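PDB 2QIK: UPF0131 protein ykqA from Bacillus subtilis, which is a putative gamma-glutamylcyclotransferase, probably acting on gamma-glutamylamine-type substrates, with two AIG2-like regions in one chain. Local coordinates for residues C26-A31 against M179-G184. Numbering follows the deposited sequence.
Sequences CINEQA and MLEDGG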
loop_
_atom_site.group_PDB
_atom_site.type_symbol
_atom_site.label_atom_id
_atom_site.label_comp_id
_atom_site.label_asym_id
_atom_site.label_seq_id
_atom_site.Cartn_x
_atom_site.Cartn_y
_atom_site.Cartn_z
ATOM N N CYS A 26 -10.283 -2.452 11.626
ATOM C CA CYS A 26 -8.958 -2.259 11.036
ATOM C C CYS A 26 -8.511 -0.839 11.399
ATOM O O CYS A 26 -9.165 0.150 11.000
ATOM C CB CYS A 26 -8.977 -2.457 9.530
ATOM S SG CYS A 26 -7.356 -2.245 8.812
ATOM N N ILE A 27 -7.466 -0.751 12.211
ATOM C CA ILE A 27 -6.924 0.518 12.617
ATOM C C ILE A 27 -5.915 1.079 11.558
ATOM O O ILE A 27 -5.866 2.274 11.322
ATOM C CB ILE A 27 -6.288 0.372 14.005
ATOM C CG1 ILE A 27 -7.234 -0.279 15.030
ATOM C CG2 ILE A 27 -5.808 1.763 14.501
ATOM C CD1 ILE A 27 -8.570 0.497 15.132
ATOM N N ASN A 28 -5.110 0.190 10.991
ATOM C CA ASN A 28 -4.183 0.572 9.943
ATOM C C ASN A 28 -4.094 -0.499 8.902
ATOM O O ASN A 28 -3.734 -1.628 9.166
ATOM C CB ASN A 28 -2.788 0.797 10.504
ATOM C CG ASN A 28 -2.708 1.925 11.494
ATOM O OD1 ASN A 28 -2.525 3.111 11.094
ATOM N ND2 ASN A 28 -2.849 1.614 12.711
ATOM N N GLU A 29 -4.357 -0.098 7.663
ATOM C CA GLU A 29 -4.136 -0.943 6.517
ATOM C C GLU A 29 -2.677 -1.009 6.102
ATOM O O GLU A 29 -2.255 -1.994 5.457
ATOM C CB GLU A 29 -4.945 -0.417 5.270
ATOM C CG GLU A 29 -6.434 -0.372 5.509
ATOM C CD GLU A 29 -7.215 0.308 4.396
ATOM O OE1 GLU A 29 -8.394 0.525 4.572
ATOM O OE2 GLU A 29 -6.668 0.545 3.310
ATOM N N GLN A 30 -1.929 0.015 6.455
ATOM C CA GLN A 30 -0.534 0.122 6.036
ATOM C C GLN A 30 0.302 0.141 7.320
ATOM O O GLN A 30 0.176 1.018 8.175
ATOM C CB GLN A 30 -0.261 1.378 5.235
ATOM C CG GLN A 30 -1.200 1.526 4.005
ATOM C CD GLN A 30 -1.200 0.350 3.068
ATOM O OE1 GLN A 30 -0.234 -0.403 2.972
ATOM N NE2 GLN A 30 -2.324 0.208 2.308
ATOM N N ALA A 31 1.123 -0.864 7.537
ATOM C CA ALA A 31 1.867 -0.992 8.782
ATOM C C ALA A 31 3.066 -1.914 8.570
ATOM O O ALA A 31 3.051 -2.740 7.656
ATOM C CB ALA A 31 0.988 -1.547 9.892
HETATM N N MSE A 179 0.338 8.493 -0.944
HETATM C CA MSE A 179 -0.914 8.541 -0.194
HETATM C C MSE A 179 -0.668 8.203 1.256
HETATM O O MSE A 179 -0.028 7.213 1.565
HETATM C CB MSE A 179 -1.965 7.582 -0.730
HETATM C CG MSE A 179 -2.348 7.887 -2.200
HETATM SE SE MSE A 179 -3.867 6.887 -2.711
HETATM C CE MSE A 179 -3.112 5.161 -2.549
ATOM N N LEU A 180 -1.100 9.084 2.132
ATOM C CA LEU A 180 -0.934 8.907 3.576
ATOM C C LEU A 180 -2.214 8.405 4.161
ATOM O O LEU A 180 -3.282 8.962 3.880
ATOM C CB LEU A 180 -0.583 10.205 4.229
ATOM C CG LEU A 180 -0.029 10.180 5.659
ATOM C CD1 LEU A 180 1.311 9.498 5.677
ATOM C CD2 LEU A 180 0.092 11.592 6.230
ATOM N N GLU A 181 -2.162 7.336 4.976
ATOM C CA GLU A 181 -3.376 6.757 5.584
ATOM C C GLU A 181 -3.697 7.562 6.840
ATOM O O GLU A 181 -3.412 7.164 7.959
ATOM C CB GLU A 181 -3.132 5.300 5.919
ATOM C CG GLU A 181 -4.394 4.558 6.269
ATOM C CD GLU A 181 -4.174 3.175 6.785
ATOM O OE1 GLU A 181 -3.027 2.717 6.884
ATOM O OE2 GLU A 181 -5.183 2.483 7.039
ATOM N N ASP A 182 -4.314 8.728 6.630
ATOM C CA ASP A 182 -4.542 9.720 7.664
ATOM C C ASP A 182 -5.996 10.048 7.899
ATOM O O ASP A 182 -6.316 11.007 8.624
ATOM C CB ASP A 182 -3.737 10.994 7.378
ATOM C CG ASP A 182 -4.160 11.729 6.129
ATOM O OD1 ASP A 182 -3.470 12.785 5.827
ATOM O OD2 ASP A 182 -5.184 11.321 5.479
ATOM N N GLY A 183 -6.895 9.292 7.262
ATOM C CA GLY A 183 -8.344 9.430 7.454
ATOM C C GLY A 183 -8.981 10.357 6.453
ATOM O O GLY A 183 -10.162 10.663 6.604
ATOM N N GLY A 184 -8.242 10.897 5.499
ATOM C CA GLY A 184 -8.789 11.758 4.461
ATOM C C GLY A 184 -9.514 10.880 3.419
ATOM O O GLY A 184 -9.861 9.709 3.629
HETATM O O HOH W 1 -0.883 3.457 8.481
#
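The carboxylate of Glu-181 meets the backbone of Glu-29 and Gln-30 head-on, its two oxygens accepting from the two successive amides. Glu-29 N donates to OE2 of Glu-181 at 2.8 Å, nearly straight (170°) and on the syn lone pair. Gln-30 N reaches Glu-181 OE1 at 2.9 Å; this bond is more bent (140°) and tilted 23° from the carboxylate plane. Extended along its whole length, with CG trans to the main-chain N, the Glu-181 side chain reaches across to the other backbone. A water hydrogen-bonds both Glu-181 OE1 and Gln-30 O, adding a bridge beside the direct bonds.

The contact joins the two halves of the chain: strand 25-34 of the first AIG2-like region, interrupted here by a classic beta bulge at Ile-27 and Asn-28 opposite Val-60, and the loop after strand 174-180, where Glu-181 centres an inverse gamma turn. Were Glu-181 an alanine, both amides would probably lose these acceptors, and the water one of its anchors.

Aliphatic carbons of Glu-29 and Gln-30 lie against the carboxylate oxygens, Glu-29 CB 3.4 Å from Glu-181 OE2. Gln-30 OE1 hydrogen-bonds Arg-213 NH2, and its NE2 bonds Tyr-163 OH and Phe-216 O, while Glu-29 OE2, 4.5 Å from like-charged Glu-181 OE2, bonds to Tyr-163 OH.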